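Local coordinates for pantothenate kinase (Coxiella burnetii, PDB 3TQC), which catalyses the ATP-dependent phosphorylation of pantothenate to 4'-phosphopantothenate, the first step of coenzyme A biosynthesis, at residues Val101-Ser106 / Gln241-Asp246; Lys149-Ser154 / Lys287-Glu292; Phe232-Ala237 / Asn293-Lys298. All coordinates share one frame; numbering follows the deposited sequence.

Interaction 1 (Val101-Ser106 / Gln241-Asp246). With ADP (adenosine-5'-diphosphate), chain D.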
loop_
_atom_site.group_PDB
_atom_site.type_symbol
_atom_site.label_atom_id
_atom_site.label_comp_id
_atom_site.label_asym_id
_atom_site.label_seq_id
_atom_site.Cartn_x
_atom_site.Cartn_y
_atom_site.Cartn_z
ATOM N N VAL B 101 -10.157 -16.480 -9.716
ATOM C CA VAL B 101 -11.299 -17.324 -9.454
ATOM C C VAL B 101 -10.805 -18.781 -9.458
ATOM O O VAL B 101 -10.041 -19.173 -10.333
ATOM C CB VAL B 101 -12.401 -17.154 -10.548
ATOM C CG1 VAL B 101 -13.594 -18.115 -10.297
ATOM C CG2 VAL B 101 -12.872 -15.684 -10.657
ATOM N N ALA B 102 -11.231 -19.556 -8.463
ATOM C CA ALA B 102 -10.956 -20.996 -8.374
ATOM C C ALA B 102 -9.519 -21.369 -8.011
ATOM O O ALA B 102 -9.137 -22.528 -8.131
ATOM C CB ALA B 102 -11.369 -21.700 -9.652
ATOM N N VAL B 103 -8.721 -20.406 -7.575
ATOM C CA VAL B 103 -7.338 -20.682 -7.228
ATOM C C VAL B 103 -7.252 -21.198 -5.789
ATOM O O VAL B 103 -6.277 -21.821 -5.392
ATOM C CB VAL B 103 -6.457 -19.434 -7.425
ATOM C CG1 VAL B 103 -6.616 -18.470 -6.276
ATOM C CG2 VAL B 103 -4.996 -19.834 -7.582
ATOM N N GLY B 104 -8.285 -20.933 -5.004
ATOM C CA GLY B 104 -8.364 -21.469 -3.658
ATOM C C GLY B 104 -8.294 -20.448 -2.550
ATOM O O GLY B 104 -7.886 -20.770 -1.441
ATOM N N LYS B 105 -8.699 -19.214 -2.802
ATOM C CA LYS B 105 -8.561 -18.212 -1.750
ATOM C C LYS B 105 -9.612 -18.357 -0.627
ATOM O O LYS B 105 -9.305 -18.155 0.553
ATOM C CB LYS B 105 -8.420 -16.805 -2.332
ATOM C CG LYS B 105 -9.578 -16.236 -2.963
ATOM C CD LYS B 105 -9.180 -15.097 -3.911
ATOM C CE LYS B 105 -10.315 -14.885 -4.873
ATOM N NZ LYS B 105 -10.399 -16.019 -5.799
ATOM N N SER B 106 -10.815 -18.782 -0.974
ATOM C CA SER B 106 -11.829 -19.086 0.030
ATOM C C SER B 106 -11.391 -20.258 0.913
ATOM O O SER B 106 -11.590 -20.256 2.124
ATOM C CB SER B 106 -13.151 -19.433 -0.650
ATOM O OG SER B 106 -13.850 -20.396 0.102
ATOM N N GLN B 241 -7.850 -23.286 -14.579
ATOM C CA GLN B 241 -8.889 -23.694 -15.510
ATOM C C GLN B 241 -9.447 -25.047 -15.099
ATOM O O GLN B 241 -10.653 -25.189 -14.926
ATOM C CB GLN B 241 -8.333 -23.758 -16.938
ATOM C CG GLN B 241 -9.295 -24.291 -17.992
ATOM C CD GLN B 241 -8.734 -24.198 -19.408
ATOM O OE1 GLN B 241 -8.076 -23.219 -19.777
ATOM N NE2 GLN B 241 -8.979 -25.219 -20.193
ATOM N N LYS B 242 -8.566 -26.028 -14.916
ATOM C CA LYS B 242 -9.003 -27.355 -14.501
ATOM C C LYS B 242 -9.711 -27.322 -13.146
ATOM O O LYS B 242 -10.735 -27.973 -12.967
ATOM C CB LYS B 242 -7.840 -28.345 -14.458
ATOM C CG LYS B 242 -8.285 -29.753 -14.069
ATOM C CD LYS B 242 -7.300 -30.827 -14.524
ATOM C CE LYS B 242 -7.426 -32.068 -13.655
ATOM N NZ LYS B 242 -8.842 -32.504 -13.531
ATOM N N TRP B 243 -9.189 -26.552 -12.194
ATOM C CA TRP B 243 -9.833 -26.501 -10.891
ATOM C C TRP B 243 -11.198 -25.877 -11.031
ATOM O O TRP B 243 -12.162 -26.278 -10.380
ATOM C CB TRP B 243 -9.029 -25.685 -9.901
ATOM C CG TRP B 243 -7.696 -26.255 -9.576
ATOM C CD1 TRP B 243 -7.307 -27.552 -9.686
ATOM C CD2 TRP B 243 -6.574 -25.538 -9.043
ATOM N NE1 TRP B 243 -6.010 -27.683 -9.274
ATOM C CE2 TRP B 243 -5.537 -26.461 -8.876
ATOM C CE3 TRP B 243 -6.347 -24.194 -8.713
ATOM C CZ2 TRP B 243 -4.287 -26.096 -8.385
ATOM C CZ3 TRP B 243 -5.107 -23.825 -8.232
ATOM C CH2 TRP B 243 -4.087 -24.777 -8.068
ATOM N N TYR B 244 -11.270 -24.864 -11.879
ATOM C CA TYR B 244 -12.526 -24.203 -12.143
ATOM C C TYR B 244 -13.505 -25.181 -12.785
ATOM O O TYR B 244 -14.624 -25.334 -12.310
ATOM C CB TYR B 244 -12.323 -22.980 -13.029
ATOM C CG TYR B 244 -13.626 -22.328 -13.327
ATOM C CD1 TYR B 244 -14.166 -21.397 -12.457
ATOM C CD2 TYR B 244 -14.344 -22.663 -14.465
ATOM C CE1 TYR B 244 -15.385 -20.813 -12.718
ATOM C CE2 TYR B 244 -15.553 -22.083 -14.730
ATOM C CZ TYR B 244 -16.075 -21.163 -13.852
ATOM O OH TYR B 244 -17.292 -20.584 -14.114
ATOM N N ILE B 245 -13.080 -25.854 -13.851
ATOM C CA ILE B 245 -13.975 -26.755 -14.560
ATOM C C ILE B 245 -14.438 -27.882 -13.649
ATOM O O ILE B 245 -15.604 -28.243 -13.663
ATOM C CB ILE B 245 -13.356 -27.302 -15.872
ATOM C CG1 ILE B 245 -13.218 -26.171 -16.898
ATOM C CG2 ILE B 245 -14.219 -28.409 -16.465
ATOM C CD1 ILE B 245 -12.280 -26.500 -18.044
ATOM N N ASP B 246 -13.546 -28.427 -12.840
ATOM C CA ASP B 246 -13.950 -29.456 -11.891
ATOM C C ASP B 246 -14.940 -28.922 -10.864
ATOM O O ASP B 246 -15.927 -29.575 -10.563
ATOM C CB ASP B 246 -12.738 -30.065 -11.187
ATOM C CG ASP B 246 -11.925 -30.962 -12.101
ATOM O OD1 ASP B 246 -12.367 -31.218 -13.245
ATOM O OD2 ASP B 246 -10.839 -31.417 -11.666
HETATM P PB ADP D . -11.655 -19.370 -4.777
HETATM O O1B ADP D . -12.187 -19.063 -3.413
HETATM O O2B ADP D . -10.360 -18.664 -5.086
HETATM O O3B ADP D . -12.661 -19.255 -5.901
HETATM P PA ADP D . -11.820 -22.002 -3.736
HETATM O O1A ADP D . -11.165 -21.664 -2.419
HETATM O O2A ADP D . -13.306 -22.135 -3.853
HETATM O O3A ADP D . -11.321 -20.939 -4.831
HETATM O "O5'" ADP D . -11.194 -23.354 -4.273
HETATM C "C5'" ADP D . -11.253 -23.693 -5.648
HETATM C "C4'" ADP D . -11.355 -25.205 -5.790
HETATM O "O4'" ADP D . -10.118 -25.817 -5.442
HETATM C "C3'" ADP D . -12.386 -25.799 -4.854
HETATM O "O3'" ADP D . -13.019 -26.892 -5.521
HETATM C "C2'" ADP D . -11.610 -26.267 -3.649
HETATM O "O2'" ADP D . -12.193 -27.422 -3.072
HETATM C "C1'" ADP D . -10.251 -26.583 -4.237
HETATM N N9 ADP D . -9.115 -26.248 -3.355
HETATM C C8 ADP D . -8.780 -25.014 -2.952
HETATM N N7 ADP D . -7.673 -25.047 -2.176
HETATM C C5 ADP D . -7.301 -26.327 -2.090
HETATM C C6 ADP D . -6.203 -27.021 -1.423
HETATM N N6 ADP D . -5.317 -26.300 -0.693
HETATM N N1 ADP D . -6.143 -28.357 -1.571
HETATM C C2 ADP D . -7.045 -29.054 -2.298
HETATM N N3 ADP D . -8.076 -28.465 -2.939
HETATM C C4 ADP D . -8.241 -27.121 -2.866
#
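The Trp243 ring meets the P-loop through its rim: Ala102 O lies at the edge, near the ring plane, 3.3 Å from Trp243 CE3. Val103 touches the same benzo corner, CG2 standing 4.0 Å from Trp243 CZ3. His311 stacks on this indole, Lys307 makes a cation-pi contact with it, and Trp243 NE1 is hydrogen-bonded to Ala309 O. One residue on, the Tyr244 ring takes Ala102 CB at its edge, in plane, while Val101 CG1 comes in obliquely, 4.0 Å from Tyr244 CD1; the Val101 and Tyr244 side chains run side by side and point the same way. Ala102 CB also sits 3.7 Å from Tyr244 CB. Helix 237-253 thus backs the Walker A P-loop, whose amides wrap the beta-phosphate of ADP, as in P-loop kinases. Ala102 N donates to O3B, Ser106 N to O1B, and Gly104 N and Lys105 N both to O2B. Gly104, at the helix N-cap, has no side chain and brings its backbone close against the diphosphate, Gly104 N lying 3.0 Å from ADP O3A. With Lys105 NZ added to the two amides, three donors grip O2B. Thr107 OG1 and Arg247 NH1 supply further hydrogen bonds to the nucleotide. The Lys105 chain bends at its last torsion (chi4 -70°), and NZ, also hydrogen-bonded to Ser100 O, reaches ADP O2B at 2.7 Å.

Interaction 2 (Lys149-Ser154 / Lys287-Glu292); sequences KGFPES and KVNLME
Val288 and Asn289 meet the ring of Phe151, which reaches from the loop 149-154 to helix 271-294. Val288 comes first: its CG1 lies in the ring plane at the edge, 4.0 Å from Phe151 CE1. Asn289 does most of the work. Its CB sits over one ring face in a CH-pi contact, 3.9 Å from the centroid of the Phe151 ring and offset toward the rim, and its backbone N is 3.5 Å from Phe151 CZ. CG, anti to the backbone N (chi1 -164°), continues over the ring; the amide and ring planes are 15° apart, and the two flat groups stack while their side chains slide past each other in opposite directions. Asn289 ND2 then gives a weak hydrogen bond to Gly150 O at 3.0 Å. Gly150, with a positive phi of 99°, brings its backbone close to this amide. Ser154 OG accepts from Gly150 N within the loop. Last comes Glu292, whose OE1 lies at the ring edge, 4.0 Å from Phe151 CE1, and whose backbone O accepts from Arg213 of the second subunit. The contact is structural packing: it lays the loop between helices 137-142 and 157-168 against the C-terminal part of helix 271-294, with Ile285 and Asn293 of that helix also touching Phe151.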
loop_
_atom_site.group_PDB
_atom_site.type_symbol
_atom_site.label_atom_id
_atom_site.label_comp_id
_atom_site.label_asym_id
_atom_site.label_seq_id
_atom_site.Cartn_x
_atom_site.Cartn_y
_atom_site.Cartn_z
ATOM N N LYS B 149 -18.907 -10.319 -14.252
ATOM C CA LYS B 149 -19.013 -10.504 -12.822
ATOM C C LYS B 149 -17.618 -10.835 -12.349
ATOM O O LYS B 149 -16.974 -11.694 -12.922
ATOM C CB LYS B 149 -19.973 -11.654 -12.518
ATOM C CG LYS B 149 -20.882 -11.439 -11.324
ATOM C CD LYS B 149 -21.986 -12.482 -11.317
ATOM C CE LYS B 149 -23.034 -12.194 -10.275
ATOM N NZ LYS B 149 -23.990 -13.320 -10.100
ATOM N N GLY B 150 -17.129 -10.112 -11.344
ATOM C CA GLY B 150 -15.768 -10.287 -10.866
ATOM C C GLY B 150 -14.790 -9.260 -11.420
ATOM O O GLY B 150 -13.715 -9.056 -10.855
ATOM N N PHE B 151 -15.154 -8.629 -12.535
ATOM C CA PHE B 151 -14.374 -7.527 -13.084
ATOM C C PHE B 151 -14.618 -6.301 -12.205
ATOM O O PHE B 151 -15.616 -6.238 -11.494
ATOM C CB PHE B 151 -14.770 -7.235 -14.539
ATOM C CG PHE B 151 -14.270 -8.259 -15.530
ATOM C CD1 PHE B 151 -13.283 -7.925 -16.447
ATOM C CD2 PHE B 151 -14.796 -9.547 -15.557
ATOM C CE1 PHE B 151 -12.820 -8.856 -17.360
ATOM C CE2 PHE B 151 -14.341 -10.476 -16.474
ATOM C CZ PHE B 151 -13.349 -10.134 -17.371
ATOM N N PRO B 152 -13.711 -5.323 -12.235
ATOM C CA PRO B 152 -13.842 -4.222 -11.240
ATOM C C PRO B 152 -15.185 -3.489 -11.306
ATOM O O PRO B 152 -15.712 -3.094 -10.275
ATOM C CB PRO B 152 -12.711 -3.257 -11.606
ATOM C CG PRO B 152 -11.734 -4.095 -12.448
ATOM C CD PRO B 152 -12.525 -5.194 -13.099
ATOM N N GLU B 153 -15.734 -3.339 -12.508
ATOM C CA GLU B 153 -16.959 -2.571 -12.698
ATOM C C GLU B 153 -18.197 -3.277 -12.130
ATOM O O GLU B 153 -19.274 -2.694 -12.085
ATOM C CB GLU B 153 -17.157 -2.200 -14.179
ATOM C CG GLU B 153 -17.276 -3.383 -15.163
ATOM C CD GLU B 153 -15.942 -3.836 -15.772
ATOM O OE1 GLU B 153 -14.871 -3.535 -15.194
ATOM O OE2 GLU B 153 -15.969 -4.504 -16.833
ATOM N N SER B 154 -18.020 -4.521 -11.678
ATOM C CA SER B 154 -19.104 -5.327 -11.146
ATOM C C SER B 154 -19.259 -5.176 -9.631
ATOM O O SER B 154 -20.267 -5.614 -9.089
ATOM C CB SER B 154 -18.890 -6.805 -11.494
ATOM O OG SER B 154 -17.756 -7.338 -10.841
ATOM N N LYS B 287 -10.652 -16.013 -17.065
ATOM C CA LYS B 287 -9.260 -15.906 -17.460
ATOM C C LYS B 287 -8.885 -14.512 -17.955
ATOM O O LYS B 287 -7.743 -14.085 -17.798
ATOM C CB LYS B 287 -8.898 -16.933 -18.533
ATOM C CG LYS B 287 -7.412 -16.877 -18.903
ATOM C CD LYS B 287 -6.892 -18.201 -19.433
ATOM C CE LYS B 287 -6.880 -18.251 -20.919
ATOM N NZ LYS B 287 -5.858 -17.323 -21.443
ATOM N N VAL B 288 -9.835 -13.825 -18.574
ATOM C CA VAL B 288 -9.621 -12.465 -19.008
ATOM C C VAL B 288 -9.518 -11.590 -17.766
ATOM O O VAL B 288 -8.690 -10.695 -17.706
ATOM C CB VAL B 288 -10.759 -11.977 -19.935
ATOM C CG1 VAL B 288 -10.623 -10.481 -20.236
ATOM C CG2 VAL B 288 -10.768 -12.789 -21.218
ATOM N N ASN B 289 -10.351 -11.870 -16.775
ATOM C CA ASN B 289 -10.309 -11.162 -15.515
ATOM C C ASN B 289 -8.944 -11.370 -14.862
ATOM O O ASN B 289 -8.273 -10.415 -14.467
ATOM C CB ASN B 289 -11.431 -11.655 -14.591
ATOM C CG ASN B 289 -11.694 -10.722 -13.427
ATOM O OD1 ASN B 289 -11.269 -9.569 -13.433
ATOM N ND2 ASN B 289 -12.405 -11.220 -12.420
ATOM N N LEU B 290 -8.529 -12.627 -14.776
ATOM C CA LEU B 290 -7.213 -12.949 -14.251
ATOM C C LEU B 290 -6.129 -12.152 -14.971
ATOM O O LEU B 290 -5.325 -11.479 -14.329
ATOM C CB LEU B 290 -6.954 -14.442 -14.370
ATOM C CG LEU B 290 -5.576 -14.981 -14.022
ATOM C CD1 LEU B 290 -5.212 -14.669 -12.585
ATOM C CD2 LEU B 290 -5.593 -16.470 -14.271
ATOM N N MET B 291 -6.131 -12.189 -16.298
ATOM C CA MET B 291 -5.047 -11.578 -17.062
ATOM C C MET B 291 -5.089 -10.058 -17.010
ATOM O O MET B 291 -4.039 -9.421 -17.010
ATOM C CB MET B 291 -5.041 -12.054 -18.521
ATOM C CG MET B 291 -4.741 -13.566 -18.741
ATOM S SD MET B 291 -3.383 -14.268 -17.742
ATOM C CE MET B 291 -1.941 -13.740 -18.680
ATOM N N GLU B 292 -6.290 -9.486 -16.936
ATOM C CA GLU B 292 -6.463 -8.032 -17.038
ATOM C C GLU B 292 -6.493 -7.308 -15.693
ATOM O O GLU B 292 -6.043 -6.171 -15.591
ATOM C CB GLU B 292 -7.738 -7.685 -17.818
ATOM C CG GLU B 292 -7.721 -8.103 -19.278
ATOM C CD GLU B 292 -8.891 -7.526 -20.079
ATOM O OE1 GLU B 292 -9.930 -7.133 -19.497
ATOM O OE2 GLU B 292 -8.770 -7.460 -21.307
#

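Interaction 3 (Phe232-Ala237 / Asn293-Lys298); sequences FVDAQA and NILPYK
Phe232 and Lys298 carry this contact, the aliphatic part of the lysine lying over one face of the ring. Phe232 CG is anti to the backbone N (chi1 -175°), and the ring extends from strand 229-234 toward the end of helix 271-294 and the 3-10 segment 295-298. Lys298 CG is likewise anti to its own N, and the two side chains cross at about a right angle. That methylene makes a CH-pi contact 3.6 Å from the centroid of the Phe232 ring, displaced toward the rim where CD2 and CE2 lie. Ile294 CG2 comes in obliquely 3.8 Å from Phe232 CE1, on the side of the ring away from Lys298 CG. Leu295 adds a looser apolar touch, its CD1 4.2 Å from Phe232 CZ.

Two residues along the strand, Asp234 also points at 293-298. Its OD1 lies 3.8 Å from Leu295 CD1, and its CB sits in plane at the edge of the Phe232 ring. The Lys298 chain runs straight through CD, then bends at chi3 (70°). Its NZ ends 3.9 Å from Asp234 OD2, a long salt bridge.

Tyr297 N to Ile294 O and Lys298 N to Leu295 O are the 3-10 bonds. Strand 229-234 belongs to the central mixed sheet of the P-loop kinase fold, parallel to 93-99, which leads into the P-loop; Phe232 reaches Gly99 there. The chemistry is mainly apolar: the lysine packs its methylenes on the phenylalanine face, while NZ probably adds only a modest pull on Asp234.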
loop_
_atom_site.group_PDB
_atom_site.type_symbol
_atom_site.label_atom_id
_atom_site.label_comp_id
_atom_site.label_asym_id
_atom_site.label_seq_id
_atom_site.Cartn_x
_atom_site.Cartn_y
_atom_site.Cartn_z
ATOM N N PHE B 232 -1.090 -13.499 -2.080
ATOM C CA PHE B 232 -1.640 -13.762 -3.395
ATOM C C PHE B 232 -1.472 -15.260 -3.628
ATOM O O PHE B 232 -0.378 -15.775 -3.472
ATOM C CB PHE B 232 -0.937 -12.941 -4.464
ATOM C CG PHE B 232 -1.537 -13.077 -5.847
ATOM C CD1 PHE B 232 -2.362 -12.093 -6.359
ATOM C CD2 PHE B 232 -1.238 -14.172 -6.641
ATOM C CE1 PHE B 232 -2.892 -12.205 -7.624
ATOM C CE2 PHE B 232 -1.759 -14.291 -7.902
ATOM C CZ PHE B 232 -2.601 -13.301 -8.395
ATOM N N VAL B 233 -2.566 -15.949 -3.948
ATOM C CA VAL B 233 -2.502 -17.371 -4.288
ATOM C C VAL B 233 -2.410 -17.489 -5.821
ATOM O O VAL B 233 -3.247 -16.940 -6.538
ATOM C CB VAL B 233 -3.716 -18.129 -3.739
ATOM C CG1 VAL B 233 -3.617 -19.620 -4.091
ATOM C CG2 VAL B 233 -3.824 -17.893 -2.210
ATOM N N ASP B 234 -1.384 -18.187 -6.300
ATOM C CA ASP B 234 -0.995 -18.181 -7.714
ATOM C C ASP B 234 -0.899 -19.607 -8.221
ATOM O O ASP B 234 -0.564 -20.528 -7.478
ATOM C CB ASP B 234 0.372 -17.484 -7.873
ATOM C CG ASP B 234 0.765 -17.223 -9.343
ATOM O OD1 ASP B 234 -0.071 -16.766 -10.164
ATOM O OD2 ASP B 234 1.951 -17.442 -9.675
ATOM N N ALA B 235 -1.174 -19.784 -9.493
ATOM C CA ALA B 235 -0.969 -21.061 -10.140
ATOM C C ALA B 235 -1.059 -20.816 -11.629
ATOM O O ALA B 235 -1.539 -19.759 -12.059
ATOM C CB ALA B 235 -2.010 -22.085 -9.689
ATOM N N GLN B 236 -0.576 -21.772 -12.416
ATOM C CA GLN B 236 -0.674 -21.655 -13.858
ATOM C C GLN B 236 -2.139 -21.530 -14.246
ATOM O O GLN B 236 -2.993 -22.177 -13.652
ATOM C CB GLN B 236 -0.026 -22.849 -14.561
ATOM C CG GLN B 236 1.509 -22.843 -14.503
ATOM C CD GLN B 236 2.159 -23.493 -15.725
ATOM O OE1 GLN B 236 3.017 -24.380 -15.602
ATOM N NE2 GLN B 236 1.742 -23.061 -16.916
ATOM N N ALA B 237 -2.412 -20.654 -15.209
ATOM C CA ALA B 237 -3.748 -20.478 -15.780
ATOM C C ALA B 237 -4.402 -21.808 -16.200
ATOM O O ALA B 237 -5.562 -22.039 -15.882
ATOM C CB ALA B 237 -3.695 -19.497 -16.980
ATOM N N ASN B 293 -7.034 -7.950 -14.667
ATOM C CA ASN B 293 -7.318 -7.250 -13.409
ATOM C C ASN B 293 -6.743 -7.846 -12.128
ATOM O O ASN B 293 -6.722 -7.178 -11.099
ATOM C CB ASN B 293 -8.829 -7.129 -13.243
ATOM C CG ASN B 293 -9.495 -6.585 -14.475
ATOM O OD1 ASN B 293 -10.338 -7.248 -15.073
ATOM N ND2 ASN B 293 -9.112 -5.383 -14.875
ATOM N N ILE B 294 -6.299 -9.090 -12.173
ATOM C CA ILE B 294 -5.861 -9.775 -10.963
ATOM C C ILE B 294 -4.355 -9.944 -11.007
ATOM O O ILE B 294 -3.646 -9.355 -10.207
ATOM C CB ILE B 294 -6.560 -11.135 -10.815
ATOM C CG1 ILE B 294 -8.084 -10.949 -10.926
ATOM C CG2 ILE B 294 -6.147 -11.808 -9.484
ATOM C CD1 ILE B 294 -8.908 -12.224 -10.740
ATOM N N LEU B 295 -3.879 -10.691 -11.996
ATOM C CA LEU B 295 -2.463 -11.037 -12.134
ATOM C C LEU B 295 -1.525 -9.828 -12.264
ATOM O O LEU B 295 -0.411 -9.857 -11.750
ATOM C CB LEU B 295 -2.274 -11.954 -13.350
ATOM C CG LEU B 295 -0.996 -12.776 -13.434
ATOM C CD1 LEU B 295 -0.858 -13.694 -12.212
ATOM C CD2 LEU B 295 -0.972 -13.594 -14.739
ATOM N N PRO B 296 -1.963 -8.760 -12.952
ATOM C CA PRO B 296 -1.125 -7.578 -13.013
ATOM C C PRO B 296 -0.759 -6.983 -11.658
ATOM O O PRO B 296 0.226 -6.278 -11.558
ATOM C CB PRO B 296 -1.986 -6.595 -13.799
ATOM C CG PRO B 296 -2.769 -7.460 -14.690
ATOM C CD PRO B 296 -3.110 -8.650 -13.875
ATOM N N TYR B 297 -1.558 -7.251 -10.633
ATOM C CA TYR B 297 -1.304 -6.693 -9.312
ATOM C C TYR B 297 -0.687 -7.722 -8.370
ATOM O O TYR B 297 -0.475 -7.431 -7.204
ATOM C CB TYR B 297 -2.594 -6.086 -8.740
ATOM C CG TYR B 297 -3.090 -4.959 -9.594
ATOM C CD1 TYR B 297 -2.513 -3.702 -9.508
ATOM C CD2 TYR B 297 -4.106 -5.156 -10.539
ATOM C CE1 TYR B 297 -2.946 -2.647 -10.324
ATOM C CE2 TYR B 297 -4.545 -4.112 -11.356
ATOM C CZ TYR B 297 -3.960 -2.865 -11.241
ATOM O OH TYR B 297 -4.383 -1.822 -12.042
ATOM N N LYS B 298 -0.333 -8.893 -8.895
ATOM C CA LYS B 298 0.227 -9.971 -8.073
ATOM C C LYS B 298 1.411 -9.490 -7.222
ATOM O O LYS B 298 1.550 -9.840 -6.031
ATOM C CB LYS B 298 0.673 -11.143 -8.969
ATOM C CG LYS B 298 1.249 -12.326 -8.207
ATOM C CD LYS B 298 1.792 -13.440 -9.112
ATOM C CE LYS B 298 3.059 -13.006 -9.835
ATOM N NZ LYS B 298 3.909 -14.156 -10.142
#

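From the N terminus, the P-loop comes first, and interaction 1 closes a loop of 134 residues when helix 237-253 returns to it. Interaction 2 opens inside that loop, at 149-154, and ends beyond it; interaction 3 starts later, on strand 229-234, and closes a shorter loop of 55 residues at 293-298. Every pair crosses, since the segments alternate. Interactions 2 and 3 adjoin where Leu290 O probably bonds to Leu295 N, and both reach the second subunit. Interactions 1 and 3 touch where Val103 CG2 packs on Val233 O. Together they tie the central sheet and nucleotide site to helices 237-253 and 271-294, and interaction 2 brings the loop between helices 137-142 and 157-168 onto 271-294.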